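Local structure of protein translation elongation factor 1A (Methanosarcina mazei, 3WND) at residues 24-29 against 35-40; 63-68 against 82-87; 77-82 against 306-311. The protein binds cysteinyl-tRNA(Cys) in its GTP-bound form and probably serves as a translation elongation factor related to SelB and EF-Tu. All blocks are in the same frame, centred on the assembly; numbering follows the deposited sequence.

Contact 1: 24-29 against 35-40; sequences VAIIGT and TSLAAN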
ATOM      1  N   VAL A  24       7.440  -4.143   1.423  1.00 13.46           N
ATOM      2  CA  VAL A  24       7.283  -3.541   2.775  1.00 14.92           C
ATOM      3  C   VAL A  24       7.112  -2.033   2.635  1.00 13.88           C
ATOM      4  O   VAL A  24       7.824  -1.368   1.873  1.00 18.69           O
ATOM      5  CB  VAL A  24       8.555  -3.912   3.635  1.00 16.08           C
ATOM      6  CG1 VAL A  24       8.414  -3.295   5.037  1.00 17.83           C
ATOM      7  CG2 VAL A  24       8.780  -5.434   3.703  1.00 16.28           C
ATOM      8  N   ALA A  25       6.089  -1.498   3.260  1.00 12.69           N
ATOM      9  CA  ALA A  25       5.879  -0.049   3.351  1.00 11.77           C
ATOM     10  C   ALA A  25       6.450   0.492   4.612  1.00 14.89           C
ATOM     11  O   ALA A  25       6.201  -0.023   5.692  1.00 14.12           O
ATOM     12  CB  ALA A  25       4.392   0.225   3.369  1.00 16.36           C
ATOM     13  N   ILE A  26       7.288   1.505   4.483  0.62 14.09           N
ATOM     14  CA  ILE A  26       7.854   2.172   5.709  0.62 13.87           C
ATOM     15  C   ILE A  26       7.142   3.513   5.791  0.62 15.76           C
ATOM     16  O   ILE A  26       7.231   4.365   4.864  0.62 17.59           O
ATOM     17  CB  ILE A  26       9.419   2.399   5.661  0.62 14.37           C
ATOM     18  CG1 ILE A  26      10.220   1.123   5.275  0.62 16.23           C
ATOM     19  CG2 ILE A  26       9.873   3.053   6.976  0.62 17.65           C
ATOM     20  CD1 ILE A  26      10.067  -0.089   6.149  0.62 17.68           C
ATOM     21  N   ILE A  27       6.390   3.681   6.887  1.00 12.77           N
ATOM     22  CA  ILE A  27       5.521   4.812   7.015  1.00 11.89           C
ATOM     23  C   ILE A  27       5.642   5.448   8.397  1.00 13.57           C
ATOM     24  O   ILE A  27       6.168   4.837   9.385  1.00 14.32           O
ATOM     25  CB  ILE A  27       4.025   4.406   6.747  1.00 15.12           C
ATOM     26  CG1 ILE A  27       3.508   3.457   7.849  1.00 16.06           C
ATOM     27  CG2 ILE A  27       3.842   3.805   5.297  1.00 14.61           C
ATOM     28  CD1 ILE A  27       1.957   3.322   7.837  1.00 14.59           C
ATOM     29  N   GLY A  28       5.078   6.614   8.513  1.00 16.49           N
ATOM     30  CA  GLY A  28       4.851   7.267   9.791  1.00 18.37           C
ATOM     31  C   GLY A  28       4.985   8.757   9.748  1.00 22.39           C
ATOM     32  O   GLY A  28       5.113   9.358   8.642  1.00 22.87           O
ATOM     33  N   THR A  29       4.876   9.364  10.918  1.00 18.53           N
ATOM     34  CA  THR A  29       4.848  10.833  11.095  1.00 18.66           C
ATOM     35  C   THR A  29       6.124  11.550  10.736  1.00 19.93           C
ATOM     36  O   THR A  29       7.153  10.924  10.342  1.00 23.03           O
ATOM     37  CB  THR A  29       4.385  11.164  12.573  1.00 15.59           C
ATOM     38  OG1 THR A  29       3.991  12.554  12.643  1.00 21.60           O
ATOM     39  CG2 THR A  29       5.444  10.817  13.618  1.00 15.21           C
ATOM     40  N   THR A  35      12.706   7.710   6.471  1.00 16.21           N
ATOM     41  CA  THR A  35      13.611   7.650   5.319  1.00 13.66           C
ATOM     42  C   THR A  35      14.963   7.088   5.674  1.00 16.06           C
ATOM     43  O   THR A  35      15.462   6.238   4.929  1.00 15.61           O
ATOM     44  CB  THR A  35      13.761   9.066   4.694  1.00 16.90           C
ATOM     45  OG1 THR A  35      12.473   9.476   4.213  1.00 20.34           O
ATOM     46  CG2 THR A  35      14.795   9.023   3.564  1.00 16.45           C
ATOM     47  N   SER A  36      15.498   7.385   6.892  1.00 13.97           N
ATOM     48  CA  SER A  36      16.777   6.812   7.213  1.00 16.73           C
ATOM     49  C   SER A  36      16.681   5.337   7.383  1.00 16.26           C
ATOM     50  O   SER A  36      17.604   4.617   7.051  1.00 17.96           O
ATOM     51  CB  SER A  36      17.252   7.446   8.535  1.00 19.12           C
ATOM     52  OG  SER A  36      17.541   8.802   8.268  1.00 28.34           O
ATOM     53  N   LEU A  37      15.524   4.871   7.868  1.00 14.24           N
ATOM     54  CA  LEU A  37      15.410   3.392   8.059  1.00 13.40           C
ATOM     55  C   LEU A  37      15.347   2.717   6.644  1.00 13.73           C
ATOM     56  O   LEU A  37      16.052   1.703   6.406  1.00 13.49           O
ATOM     57  CB  LEU A  37      14.151   3.083   8.894  1.00 13.05           C
ATOM     58  CG  LEU A  37      13.837   1.558   9.091  1.00 13.34           C
ATOM     59  CD1 LEU A  37      14.991   0.851   9.705  1.00 16.55           C
ATOM     60  CD2 LEU A  37      12.491   1.373   9.833  1.00 13.91           C
ATOM     61  N   ALA A  38      14.408   3.219   5.819  1.00 14.89           N
ATOM     62  CA  ALA A  38      14.198   2.666   4.462  1.00 13.05           C
ATOM     63  C   ALA A  38      15.608   2.661   3.756  1.00 15.03           C
ATOM     64  O   ALA A  38      16.026   1.663   3.146  1.00 15.91           O
ATOM     65  CB  ALA A  38      13.184   3.521   3.650  1.00 14.46           C
ATOM     66  N   ALA A  39      16.304   3.818   3.813  1.00 12.82           N
ATOM     67  CA  ALA A  39      17.567   4.012   3.077  1.00 13.12           C
ATOM     68  C   ALA A  39      18.673   3.036   3.544  1.00 14.74           C
ATOM     69  O   ALA A  39      19.576   2.725   2.778  1.00 19.69           O
ATOM     70  CB  ALA A  39      18.017   5.478   3.215  1.00 17.53           C
ATOM     71  N   ASN A  40      18.606   2.590   4.802  1.00 13.93           N
ATOM     72  CA  ASN A  40      19.569   1.616   5.321  1.00 16.00           C
ATOM     73  C   ASN A  40      19.121   0.192   5.195  1.00 16.31           C
ATOM     74  O   ASN A  40      19.861  -0.745   5.557  1.00 16.22           O
ATOM     75  CB  ASN A  40      19.854   1.938   6.795  1.00 14.71           C
ATOM     76  CG  ASN A  40      20.853   3.117   6.948  1.00 15.66           C
ATOM     77  OD1 ASN A  40      22.019   2.977   6.594  1.00 16.65           O
ATOM     78  ND2 ASN A  40      20.411   4.259   7.441  1.00 18.41           N
TER

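Contact 2: 63-68 against 82-87; sequences VFVDAH and NISDIA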
ATOM      1  N   VAL A  63      11.441  -5.187  -1.353  1.00 16.83           N
ATOM      2  CA  VAL A  63      11.306  -3.817  -1.772  1.00 18.35           C
ATOM      3  C   VAL A  63      10.714  -3.075  -0.575  1.00 22.13           C
ATOM      4  O   VAL A  63       9.665  -3.496  -0.024  1.00 23.96           O
ATOM      5  CB  VAL A  63      10.408  -3.662  -3.002  1.00 19.47           C
ATOM      6  CG1 VAL A  63      10.226  -2.185  -3.390  1.00 21.47           C
ATOM      7  CG2 VAL A  63      10.997  -4.538  -4.134  1.00 24.37           C
ATOM      8  N   PHE A  64      11.426  -2.014  -0.163  1.00 16.00           N
ATOM      9  CA  PHE A  64      10.916  -1.122   0.926  1.00 16.55           C
ATOM     10  C   PHE A  64      10.458   0.160   0.322  1.00 19.07           C
ATOM     11  O   PHE A  64      11.192   0.840  -0.351  1.00 23.73           O
ATOM     12  CB  PHE A  64      12.022  -0.854   1.974  1.00 16.21           C
ATOM     13  CG  PHE A  64      12.583  -2.083   2.542  1.00 16.62           C
ATOM     14  CD1 PHE A  64      13.705  -2.677   1.974  1.00 18.64           C
ATOM     15  CD2 PHE A  64      12.003  -2.639   3.647  1.00 16.80           C
ATOM     16  CE1 PHE A  64      14.181  -3.864   2.504  1.00 18.42           C
ATOM     17  CE2 PHE A  64      12.537  -3.795   4.222  1.00 20.70           C
ATOM     18  CZ  PHE A  64      13.645  -4.407   3.630  1.00 21.66           C
ATOM     19  N   VAL A  65       9.220   0.530   0.585  1.00 13.49           N
ATOM     20  CA  VAL A  65       8.687   1.705  -0.056  1.00 14.94           C
ATOM     21  C   VAL A  65       8.540   2.751   1.024  1.00 18.84           C
ATOM     22  O   VAL A  65       7.785   2.587   2.026  1.00 19.55           O
ATOM     23  CB  VAL A  65       7.314   1.360  -0.647  1.00 18.74           C
ATOM     24  CG1 VAL A  65       6.765   2.601  -1.305  1.00 22.97           C
ATOM     25  CG2 VAL A  65       7.479   0.170  -1.564  1.00 22.34           C
ATOM     26  N   ASP A  66       9.305   3.822   0.844  1.00 19.06           N
ATOM     27  CA  ASP A  66       9.227   4.963   1.748  1.00 18.18           C
ATOM     28  C   ASP A  66       8.168   5.910   1.253  1.00 17.19           C
ATOM     29  O   ASP A  66       8.280   6.453   0.096  1.00 18.17           O
ATOM     30  CB  ASP A  66      10.604   5.649   1.784  1.00 17.18           C
ATOM     31  CG  ASP A  66      10.625   7.003   2.617  1.00 20.95           C
ATOM     32  OD1 ASP A  66       9.690   7.341   3.364  1.00 20.51           O
ATOM     33  OD2 ASP A  66      11.672   7.695   2.510  1.00 19.68           O
ATOM     34  N   ALA A  67       7.089   6.061   2.062  1.00 16.80           N
ATOM     35  CA  ALA A  67       6.032   7.044   1.660  1.00 15.97           C
ATOM     36  C   ALA A  67       6.448   8.486   2.019  1.00 18.41           C
ATOM     37  O   ALA A  67       5.892   9.145   2.958  1.00 21.12           O
ATOM     38  CB  ALA A  67       4.705   6.672   2.401  1.00 19.71           C
ATOM     39  N   HIS A  68       7.484   8.972   1.340  1.00 19.95           N
ATOM     40  CA  HIS A  68       8.127  10.211   1.802  1.00 21.23           C
ATOM     41  C   HIS A  68       7.342  11.457   1.642  1.00 21.49           C
ATOM     42  O   HIS A  68       7.732  12.469   2.231  1.00 24.03           O
ATOM     43  CB  HIS A  68       9.556  10.356   1.198  1.00 22.45           C
ATOM     44  CG  HIS A  68       9.539  10.612  -0.294  1.00 22.20           C
ATOM     45  ND1 HIS A  68       9.779   9.622  -1.251  1.00 30.92           N
ATOM     46  CD2 HIS A  68       9.105  11.704  -0.983  1.00 22.37           C
ATOM     47  CE1 HIS A  68       9.626  10.130  -2.456  1.00 23.87           C
ATOM     48  NE2 HIS A  68       9.241  11.412  -2.328  1.00 31.04           N
ATOM     49  N   ASN A  82      -0.978   0.048  -0.569  1.00 13.89           N
ATOM     50  CA  ASN A  82      -1.645  -0.872  -1.475  1.00 14.46           C
ATOM     51  C   ASN A  82      -0.731  -1.583  -2.452  1.00 19.24           C
ATOM     52  O   ASN A  82      -1.230  -2.412  -3.214  1.00 23.72           O
ATOM     53  CB  ASN A  82      -2.786  -0.092  -2.253  1.00 16.55           C
ATOM     54  CG  ASN A  82      -4.139   0.010  -1.401  1.00 24.73           C
ATOM     55  OD1 ASN A  82      -4.305  -0.732  -0.399  1.00 22.94           O
ATOM     56  ND2 ASN A  82      -5.123   0.860  -1.852  1.00 18.45           N
ATOM     57  N   ILE A  83       0.583  -1.298  -2.420  1.00 16.85           N
ATOM     58  CA  ILE A  83       1.563  -2.153  -3.155  1.00 16.85           C
ATOM     59  C   ILE A  83       2.360  -3.043  -2.253  1.00 17.22           C
ATOM     60  O   ILE A  83       3.131  -3.845  -2.717  1.00 21.19           O
ATOM     61  CB  ILE A  83       2.502  -1.280  -4.075  1.00 21.78           C
ATOM     62  CG1 ILE A  83       3.512  -0.523  -3.288  1.00 20.57           C
ATOM     63  CG2 ILE A  83       1.677  -0.478  -5.086  1.00 26.79           C
ATOM     64  CD1 ILE A  83       4.372   0.388  -4.236  1.00 22.57           C
ATOM     65  N   SER A  84       2.154  -2.878  -0.939  1.00 15.32           N
ATOM     66  CA  SER A  84       2.926  -3.628   0.016  1.00 15.52           C
ATOM     67  C   SER A  84       2.115  -4.675   0.739  1.00 14.95           C
ATOM     68  O   SER A  84       0.861  -4.607   0.803  1.00 18.74           O
ATOM     69  CB  SER A  84       3.559  -2.651   1.024  1.00 16.66           C
ATOM     70  OG  SER A  84       4.415  -1.747   0.348  1.00 17.59           O
ATOM     71  N   ASP A  85       2.807  -5.644   1.356  1.00 13.36           N
ATOM     72  CA  ASP A  85       2.100  -6.623   2.181  1.00 13.72           C
ATOM     73  C   ASP A  85       2.411  -6.495   3.655  1.00 12.70           C
ATOM     74  O   ASP A  85       1.696  -7.103   4.458  1.00 14.28           O
ATOM     75  CB  ASP A  85       2.432  -8.074   1.717  1.00 16.04           C
ATOM     76  CG  ASP A  85       1.754  -8.387   0.351  1.00 23.35           C
ATOM     77  OD1 ASP A  85       0.544  -8.092   0.149  1.00 27.74           O
ATOM     78  OD2 ASP A  85       2.446  -8.909  -0.471  1.00 25.12           O
ATOM     79  N   ILE A  86       3.482  -5.755   3.986  1.00 13.10           N
ATOM     80  CA  ILE A  86       3.901  -5.607   5.390  1.00 13.22           C
ATOM     81  C   ILE A  86       4.066  -4.112   5.616  1.00 13.13           C
ATOM     82  O   ILE A  86       4.624  -3.454   4.743  1.00 14.83           O
ATOM     83  CB  ILE A  86       5.310  -6.228   5.598  1.00 14.92           C
ATOM     84  CG1 ILE A  86       5.259  -7.753   5.341  1.00 16.39           C
ATOM     85  CG2 ILE A  86       5.782  -5.974   7.044  1.00 16.22           C
ATOM     86  CD1 ILE A  86       6.633  -8.458   5.320  1.00 18.25           C
ATOM     87  N   ALA A  87       3.585  -3.629   6.784  1.00 11.19           N
ATOM     88  CA  ALA A  87       3.729  -2.183   7.103  1.00 12.34           C
ATOM     89  C   ALA A  87       4.652  -2.059   8.263  1.00 12.36           C
ATOM     90  O   ALA A  87       4.479  -2.772   9.241  1.00 13.59           O
ATOM     91  CB  ALA A  87       2.370  -1.503   7.440  1.00 14.57           C
TER

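Contact 3: 77-82 against 306-311; sequences LITALN and VGLQSE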
ATOM      1  N   LEU A  77       1.017   7.759   1.036  1.00 17.01           N
ATOM      2  CA  LEU A  77       0.811   6.685   2.008  1.00 13.80           C
ATOM      3  C   LEU A  77      -0.006   5.519   1.434  1.00 14.39           C
ATOM      4  O   LEU A  77       0.322   4.353   1.612  1.00 14.41           O
ATOM      5  CB  LEU A  77       0.073   7.254   3.232  1.00 13.38           C
ATOM      6  CG  LEU A  77      -0.294   6.257   4.359  1.00 14.53           C
ATOM      7  CD1 LEU A  77       0.929   5.764   5.074  1.00 16.84           C
ATOM      8  CD2 LEU A  77      -1.258   6.975   5.312  1.00 16.49           C
ATOM      9  N   ILE A  78      -1.124   5.856   0.794  1.00 15.42           N
ATOM     10  CA  ILE A  78      -2.047   4.805   0.366  1.00 14.08           C
ATOM     11  C   ILE A  78      -1.426   4.021  -0.772  1.00 15.50           C
ATOM     12  O   ILE A  78      -1.622   2.832  -0.871  1.00 14.85           O
ATOM     13  CB  ILE A  78      -3.444   5.347   0.065  1.00 14.54           C
ATOM     14  CG1 ILE A  78      -4.036   6.071   1.312  1.00 16.23           C
ATOM     15  CG2 ILE A  78      -4.299   4.180  -0.518  1.00 16.92           C
ATOM     16  CD1 ILE A  78      -4.046   5.167   2.557  1.00 18.97           C
ATOM     17  N   THR A  79      -0.676   4.677  -1.671  1.00 18.74           N
ATOM     18  CA  THR A  79       0.061   3.903  -2.718  1.00 14.20           C
ATOM     19  C   THR A  79       1.052   2.949  -2.076  1.00 13.78           C
ATOM     20  O   THR A  79       1.079   1.780  -2.472  1.00 15.23           O
ATOM     21  CB  THR A  79       0.784   4.885  -3.683  1.00 17.97           C
ATOM     22  OG1 THR A  79      -0.165   5.763  -4.316  1.00 20.17           O
ATOM     23  CG2 THR A  79       1.594   4.116  -4.739  1.00 18.90           C
ATOM     24  N   ALA A  80       1.876   3.426  -1.108  1.00 14.21           N
ATOM     25  CA  ALA A  80       2.842   2.549  -0.483  1.00 14.52           C
ATOM     26  C   ALA A  80       2.135   1.364   0.153  1.00 15.04           C
ATOM     27  O   ALA A  80       2.582   0.244   0.027  1.00 14.03           O
ATOM     28  CB  ALA A  80       3.554   3.318   0.616  1.00 13.64           C
ATOM     29  N   LEU A  81       1.021   1.664   0.818  1.00 14.34           N
ATOM     30  CA  LEU A  81       0.287   0.575   1.459  1.00 16.77           C
ATOM     31  C   LEU A  81      -0.321  -0.429   0.482  1.00 14.19           C
ATOM     32  O   LEU A  81      -0.283  -1.611   0.739  1.00 14.57           O
ATOM     33  CB  LEU A  81      -0.771   1.055   2.451  1.00 15.92           C
ATOM     34  CG  LEU A  81      -0.148   1.730   3.719  1.00 14.41           C
ATOM     35  CD1 LEU A  81      -1.160   2.337   4.645  1.00 15.12           C
ATOM     36  CD2 LEU A  81       0.813   0.757   4.530  1.00 13.25           C
ATOM     37  N   ASN A  82      -0.978   0.048  -0.569  1.00 13.89           N
ATOM     38  CA  ASN A  82      -1.645  -0.872  -1.475  1.00 14.46           C
ATOM     39  C   ASN A  82      -0.731  -1.583  -2.452  1.00 19.24           C
ATOM     40  O   ASN A  82      -1.230  -2.412  -3.214  1.00 23.72           O
ATOM     41  CB  ASN A  82      -2.786  -0.092  -2.253  1.00 16.55           C
ATOM     42  CG  ASN A  82      -4.139   0.010  -1.401  1.00 24.73           C
ATOM     43  OD1 ASN A  82      -4.305  -0.732  -0.399  1.00 22.94           O
ATOM     44  ND2 ASN A  82      -5.123   0.860  -1.852  1.00 18.45           N
ATOM     45  N   VAL A 306      -8.960   3.767  -4.467  1.00 15.43           N
ATOM     46  CA  VAL A 306      -9.219   2.363  -4.723  1.00 16.34           C
ATOM     47  C   VAL A 306      -8.037   1.896  -5.530  1.00 14.11           C
ATOM     48  O   VAL A 306      -7.607   2.555  -6.473  1.00 17.06           O
ATOM     49  CB  VAL A 306     -10.594   2.083  -5.383  1.00 15.35           C
ATOM     50  CG1 VAL A 306     -10.648   2.681  -6.786  1.00 17.80           C
ATOM     51  CG2 VAL A 306     -10.917   0.563  -5.396  1.00 14.52           C
ATOM     52  N   GLY A 307      -7.466   0.740  -5.141  1.00 16.20           N
ATOM     53  CA  GLY A 307      -6.222   0.315  -5.776  1.00 16.34           C
ATOM     54  C   GLY A 307      -5.166   1.426  -5.621  1.00 12.83           C
ATOM     55  O   GLY A 307      -4.947   1.934  -4.492  1.00 15.11           O
ATOM     56  N   LEU A 308      -4.539   1.820  -6.754  1.00 15.11           N
ATOM     57  CA  LEU A 308      -3.541   2.890  -6.703  1.00 14.41           C
ATOM     58  C   LEU A 308      -4.101   4.164  -7.349  1.00 16.35           C
ATOM     59  O   LEU A 308      -3.340   5.028  -7.842  1.00 17.84           O
ATOM     60  CB  LEU A 308      -2.233   2.428  -7.374  1.00 17.76           C
ATOM     61  CG  LEU A 308      -1.717   1.073  -6.879  1.00 15.59           C
ATOM     62  CD1 LEU A 308      -0.395   0.858  -7.583  1.00 14.90           C
ATOM     63  CD2 LEU A 308      -1.500   1.014  -5.347  1.00 18.65           C
ATOM     64  N   GLN A 309      -5.431   4.253  -7.339  1.00 15.34           N
ATOM     65  CA  GLN A 309      -6.133   5.461  -7.903  1.00 18.11           C
ATOM     66  C   GLN A 309      -6.616   6.354  -6.737  1.00 17.01           C
ATOM     67  O   GLN A 309      -6.919   5.883  -5.620  1.00 16.99           O
ATOM     68  CB  GLN A 309      -7.286   5.003  -8.768  1.00 16.31           C
ATOM     69  CG  GLN A 309      -6.852   4.232  -9.977  1.00 15.72           C
ATOM     70  CD  GLN A 309      -7.989   3.313 -10.516  1.00 18.87           C
ATOM     71  OE1 GLN A 309      -8.385   3.406 -11.695  1.00 17.67           O
ATOM     72  NE2 GLN A 309      -8.473   2.390  -9.671  1.00 17.56           N
ATOM     73  N   SER A 310      -6.711   7.668  -7.003  1.00 19.69           N
ATOM     74  CA  SER A 310      -7.188   8.575  -5.982  1.00 22.61           C
ATOM     75  C   SER A 310      -7.806   9.774  -6.641  1.00 28.69           C
ATOM     76  O   SER A 310      -7.070  10.539  -7.307  1.00 37.57           O
ATOM     77  CB  SER A 310      -6.036   9.051  -5.083  1.00 24.98           C
ATOM     78  OG  SER A 310      -4.941   9.578  -5.846  1.00 24.37           O
ATOM     79  N   GLU A 311      -9.111  10.008  -6.423  1.00 22.51           N
ATOM     80  CA  GLU A 311      -9.783  11.130  -7.118  1.00 22.66           C
ATOM     81  C   GLU A 311     -10.835  11.734  -6.212  1.00 18.99           C
ATOM     82  O   GLU A 311     -11.434  10.992  -5.367  1.00 21.39           O
ATOM     83  CB  GLU A 311     -10.445  10.534  -8.334  1.00 23.81           C
ATOM     84  CG  GLU A 311      -9.443   9.926  -9.372  1.00 37.51           C
ATOM     85  CD  GLU A 311      -8.332  10.875  -9.919  1.00 37.06           C
ATOM     86  OE1 GLU A 311      -8.443  12.115  -9.809  1.00 32.03           O
ATOM     87  OE2 GLU A 311      -7.289  10.408 -10.514  1.00 31.04           O
TER

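Contact 1: 24-29 against 35-40
I26 divides its two branches between L37 and A38 through its first torsion (chi1 -50°), which sets CG2 anti to the backbone N and CG1 anti to the carbonyl carbon. In the conformer described, one of two modelled, CG1 lies 4.1 Å from the CB of A38. CG2 meets the CD2 methyl of L37 at 4.2 Å, while CD1 turns off the helix toward F64. This is the strand-loop-helix of a P-loop GTPase domain, a textbook case of a phosphate-binding loop joining two elements that touch here through aliphatic groups. G28 and G33 fit the glycines of the P-loop motif, with R34 where lysine is usual; S32 to S36 bind GDP in another structure of this protein, though no nucleotide is bound here. L37 and A38 pack on the face of the central sheet that I26 presents; the side chain of I27 leaves by the opposite face, toward L107 of helix 98-109. The backbones come within 6.5 Å at the CA atoms of I26 and A38, and the small methyl of A38 permits this approach. G28 adopts backbone angles at which any CB would be jammed against the carbonyl O of I27. At the helix start, the T35 hydroxyl is hydrogen-bonded to D66. The other end folds back on itself: the carbonyl O of S36 accepts from N40 twice, from its backbone N at 3.2 Å and from its ND2 at 2.9 Å, the two donors reaching the oxygen from opposite faces of the carbonyl plane.

Contact 2: 63-68 against 82-87
V65 meets both I83 and S84 with a single methyl, CG2, and that is where the packing between 63-68 and 82-87 is concentrated. The CD1 of I83 lies 4.1 Å from this methyl, and the OG of S84 lies equally near, 4.1 Å from the same CG2. I83 reaches so far because its outer chain is fully extended (chi2 -177°), although CG1 starts from the crowded position between backbone N and carbonyl carbon; its side chain and that of V65 cross at about a right angle. The hydroxyl of S84 meets a carbon here, yet it is satisfied by a hydrogen bond to the carbonyl O of A80, one helical turn back. The segments lie at the two junctions of a beta-alpha-beta crossover: strand 61-66, helix 74-83 and strand 86-91, with strand 21-28 lying between the two strands in the sheet. V65 points from the sheet toward the helix end. The more open side of the contact is at H68, N82 and D85, which are partly exposed. D66 takes no part here; it stands at the place of the aspartate of the GTPase DxxG motif, whose glycine this protein lacks. A67 then centres an inverse gamma turn leading to H68. On the other segment, D85 binds N185 of helix 167-187 through OD2.

Contact 3: 77-82 against 306-311
The CD2 methyl at the end of L308 rests on the CB of N82, 3.5 Å from that carbon, leaving the amide beyond it to reach for the backbone of G307. There ND2 donates to the carbonyl O of G307 at 2.9 Å, with an N-H...O angle of 157°. The oxygen sits close to the plane of the asparagine amide, whereas the donor is tilted 22° from the carbonyl plane. In L308, CD1 continues the extended chain (chi2 -176°), and the other methyl, CD2, is the one turned to the helix, 3.9 Å from the carbonyl O of T79; the T79 methyl flanks it more loosely. G307 and L308 form the tip of a beta hairpin, a type II' turn from V306 to Q309 joining strands 301-306 and 309-320; G307, with positive phi, forms its first corner and turns its carbonyl to the helix. The hairpin belongs to the C-terminal beta domain and helix 74-83 to the GTPase domain, so the contact is a domain interface, in which K215 of the middle domain also binds the carbonyl O of N82. Replacing N82 by alanine removes ND2 and is likely to leave the G307 carbonyl without this donor, the turn then held to the helix in this contact mainly by the L308 methyl. One directed bond between neutral groups, beside an aliphatic touch, gives this patch a directional link made without pairing charges across the two segments.

From the N terminus, contact 1 closes first, folding strand 21-28 onto helix 34-39 across the short phosphate loop. Contact 2 opens only after that, on strand 61-66, and closes across helix 74-83. Contact 3 starts within that helix, before contact 2 has closed, and is completed more than 220 residues later at 306-311, the tip of a hairpin; the two therefore cross, sharing N82. Contacts 1 and 2 meet through adjacent strands of one sheet, V24 O to V65 N. Packing of L77 against I27, and of I83 against L308, carries the connection from the nucleotide-binding core through the helix to the C-terminal domain.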